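Putative transcriptional regulator, LysR family (PDB 3OXN) probably acts as a DNA-binding transcription factor of the LysR family, this chain being its periplasmic-binding-protein-like, probably ligand-sensing effector domain. Local coordinates at residues L64-R75 with F192-C202; N105-Y113 with V181-F189. All coordinates share one frame; numbering follows the deposited sequence.

Contact 1 (L64-R75 with F192-C202); sequences LTYEGADLAICR and FDYSMIWHARC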
loop_
_atom_site.group_PDB
_atom_site.type_symbol
_atom_site.label_atom_id
_atom_site.label_comp_id
_atom_site.label_asym_id
_atom_site.label_seq_id
_atom_site.Cartn_x
_atom_site.Cartn_y
_atom_site.Cartn_z
ATOM N N LEU A 64 -18.769 -0.727 0.868
ATOM C CA LEU A 64 -19.483 -1.972 0.617
ATOM C C LEU A 64 -20.873 -1.708 0.041
ATOM O O LEU A 64 -21.367 -2.469 -0.795
ATOM C CB LEU A 64 -19.600 -2.810 1.893
ATOM C CG LEU A 64 -18.325 -3.312 2.560
ATOM C CD1 LEU A 64 -18.710 -3.802 3.934
ATOM C CD2 LEU A 64 -17.631 -4.391 1.752
ATOM N N THR A 65 -21.504 -0.632 0.494
ATOM C CA THR A 65 -22.861 -0.304 0.056
ATOM C C THR A 65 -22.956 0.359 -1.329
ATOM O O THR A 65 -23.761 -0.046 -2.164
ATOM C CB THR A 65 -23.568 0.590 1.074
ATOM O OG1 THR A 65 -23.524 -0.041 2.355
ATOM C CG2 THR A 65 -25.010 0.807 0.679
ATOM N N TYR A 66 -22.140 1.366 -1.594
ATOM C CA TYR A 66 -22.331 2.117 -2.828
ATOM C C TYR A 66 -21.270 1.900 -3.899
ATOM O O TYR A 66 -21.565 1.998 -5.078
ATOM C CB TYR A 66 -22.478 3.613 -2.528
ATOM C CG TYR A 66 -23.662 3.921 -1.659
ATOM C CD1 TYR A 66 -24.945 3.896 -2.175
ATOM C CD2 TYR A 66 -23.501 4.223 -0.317
ATOM C CE1 TYR A 66 -26.046 4.179 -1.377
ATOM C CE2 TYR A 66 -24.592 4.501 0.488
ATOM C CZ TYR A 66 -25.858 4.482 -0.050
ATOM O OH TYR A 66 -26.940 4.762 0.736
ATOM N N GLU A 67 -20.045 1.601 -3.495
ATOM C CA GLU A 67 -18.934 1.558 -4.437
ATOM C C GLU A 67 -18.713 0.169 -5.043
ATOM O O GLU A 67 -17.817 0.001 -5.862
ATOM C CB GLU A 67 -17.640 1.999 -3.745
ATOM C CG GLU A 67 -17.824 3.043 -2.644
ATOM C CD GLU A 67 -17.231 4.405 -2.989
ATOM O OE1 GLU A 67 -16.513 4.526 -4.008
ATOM O OE2 GLU A 67 -17.481 5.354 -2.221
ATOM N N GLY A 68 -19.501 -0.825 -4.630
ATOM C CA GLY A 68 -19.380 -2.163 -5.196
ATOM C C GLY A 68 -18.385 -3.119 -4.527
ATOM O O GLY A 68 -17.961 -4.114 -5.134
ATOM N N ALA A 69 -18.008 -2.829 -3.282
ATOM C CA ALA A 69 -17.092 -3.688 -2.542
ATOM C C ALA A 69 -17.831 -4.941 -2.069
ATOM O O ALA A 69 -18.858 -4.845 -1.413
ATOM C CB ALA A 69 -16.496 -2.937 -1.368
ATOM N N ASP A 70 -17.322 -6.116 -2.425
ATOM C CA ASP A 70 -17.994 -7.360 -2.056
ATOM C C ASP A 70 -17.786 -7.689 -0.583
ATOM O O ASP A 70 -18.722 -8.074 0.115
ATOM C CB ASP A 70 -17.541 -8.523 -2.946
ATOM C CG ASP A 70 -18.283 -8.560 -4.273
ATOM O OD1 ASP A 70 -19.458 -8.124 -4.309
ATOM O OD2 ASP A 70 -17.700 -9.038 -5.275
ATOM N N LEU A 71 -16.555 -7.492 -0.120
ATOM C CA LEU A 71 -16.142 -7.802 1.243
ATOM C C LEU A 71 -15.106 -6.766 1.681
ATOM O O LEU A 71 -14.324 -6.266 0.868
ATOM C CB LEU A 71 -15.510 -9.197 1.270
ATOM C CG LEU A 71 -14.948 -9.769 2.568
ATOM C CD1 LEU A 71 -16.042 -10.022 3.588
ATOM C CD2 LEU A 71 -14.201 -11.055 2.256
ATOM N N ALA A 72 -15.093 -6.437 2.963
ATOM C CA ALA A 72 -14.057 -5.564 3.493
ATOM C C ALA A 72 -13.262 -6.325 4.548
ATOM O O ALA A 72 -13.853 -6.979 5.413
ATOM C CB ALA A 72 -14.682 -4.317 4.085
ATOM N N ILE A 73 -11.932 -6.263 4.479
ATOM C CA ILE A 73 -11.115 -6.801 5.572
ATOM C C ILE A 73 -10.338 -5.699 6.317
ATOM O O ILE A 73 -9.435 -5.074 5.750
ATOM C CB ILE A 73 -10.137 -7.879 5.094
ATOM C CG1 ILE A 73 -10.887 -8.979 4.329
ATOM C CG2 ILE A 73 -9.349 -8.430 6.291
ATOM C CD1 ILE A 73 -9.982 -9.977 3.570
ATOM N N CYS A 74 -10.690 -5.465 7.580
ATOM C CA CYS A 74 -10.047 -4.427 8.364
ATOM C C CYS A 74 -10.408 -4.535 9.830
ATOM O O CYS A 74 -11.006 -5.500 10.262
ATOM C CB CYS A 74 -10.524 -3.066 7.882
ATOM S SG CYS A 74 -12.259 -2.708 8.305
ATOM N N ARG A 75 -10.037 -3.508 10.586
ATOM C CA ARG A 75 -10.549 -3.292 11.932
ATOM C C ARG A 75 -11.528 -2.115 11.919
ATOM O O ARG A 75 -11.115 -0.964 11.997
ATOM C CB ARG A 75 -9.400 -2.973 12.875
ATOM C CG ARG A 75 -9.762 -3.128 14.318
ATOM C CD ARG A 75 -8.757 -2.461 15.232
ATOM N NE ARG A 75 -9.336 -1.288 15.884
ATOM C CZ ARG A 75 -9.966 -1.336 17.051
ATOM N NH1 ARG A 75 -10.086 -2.498 17.693
ATOM N NH2 ARG A 75 -10.469 -0.229 17.575
ATOM N N PHE A 192 -5.701 -6.166 19.187
ATOM C CA PHE A 192 -7.000 -5.830 18.628
ATOM C C PHE A 192 -7.366 -6.957 17.706
ATOM O O PHE A 192 -6.541 -7.834 17.466
ATOM C CB PHE A 192 -6.957 -4.500 17.861
ATOM C CG PHE A 192 -5.861 -4.395 16.811
ATOM C CD1 PHE A 192 -6.087 -4.792 15.501
ATOM C CD2 PHE A 192 -4.637 -3.826 17.114
ATOM C CE1 PHE A 192 -5.086 -4.656 14.512
ATOM C CE2 PHE A 192 -3.635 -3.691 16.131
ATOM C CZ PHE A 192 -3.862 -4.109 14.832
ATOM N N ASP A 193 -8.585 -6.965 17.184
ATOM C CA ASP A 193 -8.868 -7.982 16.184
ATOM C C ASP A 193 -9.359 -7.467 14.847
ATOM O O ASP A 193 -10.081 -6.463 14.767
ATOM C CB ASP A 193 -9.724 -9.150 16.713
ATOM C CG ASP A 193 -10.696 -8.733 17.798
ATOM O OD1 ASP A 193 -10.903 -9.547 18.739
ATOM O OD2 ASP A 193 -11.242 -7.603 17.707
ATOM N N TYR A 194 -8.900 -8.154 13.798
ATOM C CA TYR A 194 -9.300 -7.885 12.425
ATOM C C TYR A 194 -10.544 -8.694 12.119
ATOM O O TYR A 194 -10.881 -9.623 12.847
ATOM C CB TYR A 194 -8.191 -8.284 11.454
ATOM C CG TYR A 194 -7.528 -7.139 10.745
ATOM C CD1 TYR A 194 -7.022 -6.061 11.454
ATOM C CD2 TYR A 194 -7.388 -7.143 9.356
ATOM C CE1 TYR A 194 -6.397 -5.005 10.801
ATOM C CE2 TYR A 194 -6.758 -6.098 8.685
ATOM C CZ TYR A 194 -6.261 -5.026 9.414
ATOM O OH TYR A 194 -5.628 -3.976 8.771
ATOM N N SER A 195 -11.210 -8.330 11.028
ATOM C CA SER A 195 -12.488 -8.927 10.638
ATOM C C SER A 195 -12.808 -8.802 9.148
ATOM O O SER A 195 -12.144 -8.094 8.410
ATOM C CB SER A 195 -13.641 -8.344 11.475
ATOM O OG SER A 195 -13.264 -7.155 12.129
HETATM N N MSE A 196 -13.815 -9.552 8.713
HETATM C CA MSE A 196 -14.389 -9.379 7.396
HETATM C C MSE A 196 -15.636 -8.564 7.595
HETATM O O MSE A 196 -16.306 -8.704 8.615
HETATM C CB MSE A 196 -14.773 -10.714 6.804
HETATM C CG MSE A 196 -13.617 -11.571 6.373
HETATM SE SE MSE A 196 -14.309 -13.280 5.674
HETATM C CE MSE A 196 -15.325 -13.878 7.233
ATOM N N ILE A 197 -15.946 -7.708 6.633
ATOM C CA ILE A 197 -17.181 -6.951 6.692
ATOM C C ILE A 197 -17.864 -7.027 5.348
ATOM O O ILE A 197 -17.211 -6.915 4.317
ATOM C CB ILE A 197 -16.929 -5.476 7.063
ATOM C CG1 ILE A 197 -15.806 -5.357 8.105
ATOM C CG2 ILE A 197 -18.222 -4.811 7.544
ATOM C CD1 ILE A 197 -16.224 -5.678 9.508
ATOM N N TRP A 198 -19.178 -7.219 5.351
ATOM C CA TRP A 198 -19.922 -7.243 4.101
ATOM C C TRP A 198 -21.367 -6.777 4.250
ATOM O O TRP A 198 -21.919 -6.748 5.347
ATOM C CB TRP A 198 -19.867 -8.634 3.447
ATOM C CG TRP A 198 -20.537 -9.704 4.244
ATOM C CD1 TRP A 198 -21.806 -10.147 4.094
ATOM C CD2 TRP A 198 -19.971 -10.459 5.323
ATOM N NE1 TRP A 198 -22.072 -11.134 5.004
ATOM C CE2 TRP A 198 -20.953 -11.345 5.774
ATOM C CE3 TRP A 198 -18.714 -10.478 5.948
ATOM C CZ2 TRP A 198 -20.741 -12.236 6.824
ATOM C CZ3 TRP A 198 -18.499 -11.363 6.994
ATOM C CH2 TRP A 198 -19.506 -12.229 7.420
ATOM N N HIS A 199 -21.964 -6.425 3.115
ATOM C CA HIS A 199 -23.360 -6.013 3.052
ATOM C C HIS A 199 -24.300 -7.222 3.187
ATOM O O HIS A 199 -24.001 -8.303 2.689
ATOM C CB HIS A 199 -23.608 -5.295 1.720
ATOM C CG HIS A 199 -24.799 -4.381 1.717
ATOM N ND1 HIS A 199 -26.085 -4.831 1.491
ATOM C CD2 HIS A 199 -24.893 -3.040 1.862
ATOM C CE1 HIS A 199 -26.920 -3.806 1.515
ATOM N NE2 HIS A 199 -26.224 -2.706 1.737
ATOM N N ALA A 200 -25.430 -7.036 3.863
ATOM C CA ALA A 200 -26.465 -8.058 3.905
ATOM C C ALA A 200 -26.696 -8.600 2.495
ATOM O O ALA A 200 -26.912 -9.800 2.297
ATOM C CB ALA A 200 -27.741 -7.479 4.460
ATOM N N ARG A 201 -26.629 -7.701 1.520
ATOM C CA ARG A 201 -26.793 -8.049 0.107
ATOM C C ARG A 201 -25.850 -9.155 -0.393
ATOM O O ARG A 201 -26.105 -9.767 -1.437
ATOM C CB ARG A 201 -26.638 -6.791 -0.760
ATOM C CG ARG A 201 -25.763 -6.988 -1.993
ATOM C CD ARG A 201 -24.818 -5.797 -2.185
ATOM N NE ARG A 201 -25.575 -4.556 -2.308
ATOM C CZ ARG A 201 -25.040 -3.345 -2.433
ATOM N NH1 ARG A 201 -23.712 -3.202 -2.445
ATOM N NH2 ARG A 201 -25.842 -2.278 -2.541
ATOM N N CYS A 202 -24.761 -9.396 0.332
ATOM C CA CYS A 202 -23.824 -10.447 -0.050
ATOM C C CYS A 202 -23.882 -11.606 0.926
ATOM O O CYS A 202 -23.045 -12.508 0.874
ATOM C CB CYS A 202 -22.387 -9.924 -0.105
ATOM S SG CYS A 202 -21.995 -8.821 -1.474
#
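A72 and I197 face each other as an antiparallel hydrogen-bonded pair: A72 N gives its hydrogen to I197 O at 2.6 Å, and I197 N returns one to A72 O. C74 and S195 repeat the exchange two residues on, with C74 N 3.1 Å from S195 O and S195 N 2.9 Å from C74 O. The S195 hydroxyl adds a weak bond from OG to C74 O, so that carbonyl has two donors from one residue. I73 and M196 form the non-hydrogen-bonded pair between. On its far side strand 71-74 is bonded by L71 and I73 to A24 of strand 20-25. This central strand pair belongs to the type 2 periplasmic-binding-protein fold of LysR effector domains, in which strand 194-199 lies antiparallel between strands 71-74 and 83-89 and is formed after the chain has returned from the other subdomain. Beyond it, R201 reaches the C-terminal end of helix 60-65, where its NH1 and NH2 both bond to T65 O, end-on; NH2, at 3.1 Å from T65 O, approaches in the carbonyl plane on a lone pair, while NH1 comes from above that plane. H199 ND1 accepts from R201 N, which holds the imidazole so that its CD2 edge meets T65 OG1, a hydroxyl bonded to S61 O. Small A72 lets its CB meet I197 CB, and L64 CD1 lies 3.8 Å from I197 CG2. On the other face, L71 swings CG opposite its own N (chi1 178°), bringing CD1 to M196 CB and the W198 ring. Y194 lays a ring face over C74 CA, a CH-pi contact 4.0 Å from CA to the ring centroid, while its hydroxyl bonds to T26.

Contact 2 (N105-Y113 with V181-F189); sequences NQEMSLDDY and VVKPLPFQF
P186 packs against the first turn of helix 110-114, its ring filling the angle between L110, M108 and Y113. The site lies beside edge strand 180-183 of the second subdomain of this periplasmic-binding-protein-like fold, where the chain leaving that strand passes the helix on its way back to the first subdomain. The close part is apolar. P186 CG sits 3.4 Å from Y113 CB, and P186 CD lies over the face of the tyrosine ring in a CH-pi contact, 4.1 Å from CD to the centroid. A rigid proline, with no backbone N-H to satisfy, suits this place. M108 stretches CG away from its backbone N (chi1 150°) to meet P186 CG at 3.8 Å, and SE then comes to the edge of the Y113 ring. F187 turns its own edge toward the face of Y113 in an offset edge-to-face pair, planes at 71°, and is backed by I131 and A134 of helix 125-134. The Y113 hydroxyl is bonded to T165. Packing is looser toward the exposed loop 105-107, where K183 runs its aliphatic part past the Q106 backbone and its NZ makes a weak bond to V182 O. L110 touches F187 lightly, with 4.3 Å from L110 CD1 to F187 CD2. On the loop side, the nearest approach of the lysine is K183 CE to Q106 O, 3.5 Å.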
loop_
_atom_site.group_PDB
_atom_site.type_symbol
_atom_site.label_atom_id
_atom_site.label_comp_id
_atom_site.label_asym_id
_atom_site.label_seq_id
_atom_site.Cartn_x
_atom_site.Cartn_y
_atom_site.Cartn_z
ATOM N N ASN A 105 20.750 -5.139 19.610
ATOM C CA ASN A 105 21.250 -6.311 20.319
ATOM C C ASN A 105 21.023 -6.282 21.824
ATOM O O ASN A 105 21.673 -7.009 22.575
ATOM C CB ASN A 105 22.728 -6.549 20.012
ATOM C CG ASN A 105 23.009 -6.646 18.519
ATOM O OD1 ASN A 105 22.287 -7.311 17.765
ATOM N ND2 ASN A 105 24.072 -5.980 18.088
ATOM N N GLN A 106 20.094 -5.456 22.273
ATOM C CA GLN A 106 19.738 -5.452 23.677
ATOM C C GLN A 106 18.228 -5.487 23.761
ATOM O O GLN A 106 17.550 -5.359 22.748
ATOM C CB GLN A 106 20.310 -4.229 24.393
ATOM C CG GLN A 106 19.518 -2.944 24.225
ATOM C CD GLN A 106 20.255 -1.738 24.807
ATOM O OE1 GLN A 106 19.692 -0.982 25.604
ATOM N NE2 GLN A 106 21.524 -1.562 24.418
ATOM N N GLU A 107 17.684 -5.704 24.950
ATOM C CA GLU A 107 16.240 -5.638 25.060
ATOM C C GLU A 107 15.877 -4.178 25.106
ATOM O O GLU A 107 16.587 -3.371 25.710
ATOM C CB GLU A 107 15.703 -6.354 26.301
ATOM C CG GLU A 107 14.175 -6.429 26.275
ATOM C CD GLU A 107 13.549 -6.693 27.636
ATOM O OE1 GLU A 107 12.366 -7.127 27.661
ATOM O OE2 GLU A 107 14.235 -6.465 28.667
HETATM N N MSE A 108 14.785 -3.828 24.450
HETATM C CA MSE A 108 14.366 -2.437 24.431
HETATM C C MSE A 108 13.370 -2.160 25.547
HETATM O O MSE A 108 12.254 -2.694 25.563
HETATM C CB MSE A 108 13.778 -2.085 23.073
HETATM C CG MSE A 108 12.716 -0.999 23.102
HETATM SE SE MSE A 108 11.898 -0.798 21.333
HETATM C CE MSE A 108 13.542 -0.596 20.315
ATOM N N SER A 109 13.794 -1.333 26.490
ATOM C CA SER A 109 12.942 -0.941 27.593
ATOM C C SER A 109 12.042 0.199 27.173
ATOM O O SER A 109 12.348 0.927 26.239
ATOM C CB SER A 109 13.795 -0.515 28.781
ATOM O OG SER A 109 13.348 0.724 29.304
ATOM N N LEU A 110 10.918 0.337 27.856
ATOM C CA LEU A 110 10.074 1.500 27.675
ATOM C C LEU A 110 10.934 2.746 27.503
ATOM O O LEU A 110 10.900 3.386 26.461
ATOM C CB LEU A 110 9.135 1.677 28.865
ATOM C CG LEU A 110 8.204 2.883 28.752
ATOM C CD1 LEU A 110 7.070 2.623 27.765
ATOM C CD2 LEU A 110 7.656 3.243 30.129
ATOM N N ASP A 111 11.724 3.092 28.507
ATOM C CA ASP A 111 12.526 4.286 28.354
ATOM C C ASP A 111 13.207 4.309 26.998
ATOM O O ASP A 111 13.128 5.303 26.300
ATOM C CB ASP A 111 13.575 4.460 29.450
ATOM C CG ASP A 111 14.506 5.642 29.166
ATOM O OD1 ASP A 111 13.992 6.761 28.908
ATOM O OD2 ASP A 111 15.746 5.455 29.174
ATOM N N ASP A 112 13.874 3.229 26.614
ATOM C CA ASP A 112 14.568 3.222 25.327
ATOM C C ASP A 112 13.595 3.548 24.204
ATOM O O ASP A 112 13.890 4.363 23.321
ATOM C CB ASP A 112 15.221 1.868 25.056
ATOM C CG ASP A 112 16.071 1.383 26.214
ATOM O OD1 ASP A 112 15.503 1.034 27.279
ATOM O OD2 ASP A 112 17.309 1.345 26.043
ATOM N N TYR A 113 12.435 2.904 24.241
ATOM C CA TYR A 113 11.396 3.150 23.253
ATOM C C TYR A 113 11.115 4.660 23.158
ATOM O O TYR A 113 11.181 5.257 22.076
ATOM C CB TYR A 113 10.137 2.366 23.640
ATOM C CG TYR A 113 9.029 2.350 22.614
ATOM C CD1 TYR A 113 7.907 3.141 22.770
ATOM C CD2 TYR A 113 9.099 1.522 21.501
ATOM C CE1 TYR A 113 6.894 3.122 21.844
ATOM C CE2 TYR A 113 8.100 1.493 20.567
ATOM C CZ TYR A 113 6.991 2.297 20.737
ATOM O OH TYR A 113 5.976 2.291 19.793
ATOM N N VAL A 181 15.675 -6.209 12.879
ATOM C CA VAL A 181 15.218 -6.990 14.037
ATOM C C VAL A 181 13.860 -6.576 14.640
ATOM O O VAL A 181 13.371 -5.466 14.428
ATOM C CB VAL A 181 16.313 -7.185 15.164
ATOM C CG1 VAL A 181 17.501 -7.992 14.652
ATOM C CG2 VAL A 181 16.758 -5.858 15.775
ATOM N N VAL A 182 13.289 -7.504 15.408
ATOM C CA VAL A 182 11.941 -7.413 15.945
ATOM C C VAL A 182 11.959 -7.374 17.451
ATOM O O VAL A 182 12.256 -8.381 18.075
ATOM C CB VAL A 182 11.155 -8.661 15.557
ATOM C CG1 VAL A 182 9.695 -8.528 15.956
ATOM C CG2 VAL A 182 11.304 -8.926 14.064
ATOM N N LYS A 183 11.638 -6.226 18.038
ATOM C CA LYS A 183 11.568 -6.116 19.494
ATOM C C LYS A 183 10.108 -5.962 19.936
ATOM O O LYS A 183 9.350 -5.244 19.301
ATOM C CB LYS A 183 12.407 -4.932 19.968
ATOM C CG LYS A 183 13.849 -4.984 19.490
ATOM C CD LYS A 183 14.757 -5.608 20.527
ATOM C CE LYS A 183 15.887 -6.430 19.892
ATOM N NZ LYS A 183 15.408 -7.759 19.359
ATOM N N PRO A 184 9.695 -6.652 21.012
ATOM C CA PRO A 184 8.334 -6.447 21.526
ATOM C C PRO A 184 8.080 -4.990 21.954
ATOM O O PRO A 184 9.020 -4.219 22.172
ATOM C CB PRO A 184 8.283 -7.352 22.751
ATOM C CG PRO A 184 9.301 -8.403 22.498
ATOM C CD PRO A 184 10.391 -7.761 21.689
ATOM N N LEU A 185 6.808 -4.617 22.056
ATOM C CA LEU A 185 6.436 -3.322 22.594
ATOM C C LEU A 185 6.758 -3.319 24.072
ATOM O O LEU A 185 6.264 -4.177 24.802
ATOM C CB LEU A 185 4.940 -3.105 22.428
ATOM C CG LEU A 185 4.426 -2.780 21.039
ATOM C CD1 LEU A 185 2.915 -2.745 21.088
ATOM C CD2 LEU A 185 5.012 -1.462 20.564
ATOM N N PRO A 186 7.558 -2.339 24.530
ATOM C CA PRO A 186 8.016 -2.278 25.914
ATOM C C PRO A 186 6.888 -1.874 26.833
ATOM O O PRO A 186 7.143 -1.228 27.848
ATOM C CB PRO A 186 9.056 -1.155 25.897
ATOM C CG PRO A 186 9.213 -0.752 24.485
ATOM C CD PRO A 186 7.959 -1.141 23.791
ATOM N N PHE A 187 5.657 -2.215 26.468
ATOM C CA PHE A 187 4.522 -1.966 27.343
ATOM C C PHE A 187 3.402 -2.970 27.134
ATOM O O PHE A 187 3.439 -3.783 26.209
ATOM C CB PHE A 187 4.003 -0.525 27.211
ATOM C CG PHE A 187 3.651 -0.121 25.807
ATOM C CD1 PHE A 187 2.385 -0.368 25.294
ATOM C CD2 PHE A 187 4.576 0.526 25.003
ATOM C CE1 PHE A 187 2.054 0.029 23.997
ATOM C CE2 PHE A 187 4.248 0.929 23.700
ATOM C CZ PHE A 187 2.991 0.679 23.201
ATOM N N GLN A 188 2.421 -2.926 28.026
ATOM C CA GLN A 188 1.286 -3.816 27.933
ATOM C C GLN A 188 0.384 -3.256 26.868
ATOM O O GLN A 188 -0.041 -2.102 26.948
ATOM C CB GLN A 188 0.530 -3.895 29.262
ATOM C CG GLN A 188 -0.444 -5.076 29.342
ATOM C CD GLN A 188 -1.726 -4.744 30.101
ATOM O OE1 GLN A 188 -1.717 -3.949 31.048
ATOM N NE2 GLN A 188 -2.841 -5.349 29.678
ATOM N N PHE A 189 0.118 -4.072 25.858
ATOM C CA PHE A 189 -0.754 -3.693 24.758
ATOM C C PHE A 189 -1.497 -4.944 24.337
ATOM O O PHE A 189 -0.887 -5.974 24.045
ATOM C CB PHE A 189 0.055 -3.130 23.584
ATOM C CG PHE A 189 -0.787 -2.682 22.425
ATOM C CD1 PHE A 189 -1.455 -1.468 22.467
ATOM C CD2 PHE A 189 -0.905 -3.473 21.293
ATOM C CE1 PHE A 189 -2.240 -1.061 21.419
ATOM C CE2 PHE A 189 -1.686 -3.071 20.227
ATOM C CZ PHE A 189 -2.358 -1.854 20.292
#

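The two contacts lie on opposite sides of the chain's centre, about 34 Å apart between their centres: contact 1 pairs two strands of the first five-stranded sheet, and contact 2 lies beside the edge strand 180-183 of the second. Along the chain, 64-75 comes first, then both segments of contact 2, and last 192-202, so contact 1 joins parts of the sequence between which all of contact 2 falls. The segments 181-189 and 192-202 almost adjoin: the chain leaves strand 180-183 and returns to strand 194-199 in the first sheet. Contact 1 is largely buried, whereas contact 2 is partly buried. This two-subdomain layout is consistent with an effector-binding cleft between the halves, as in LysR relatives.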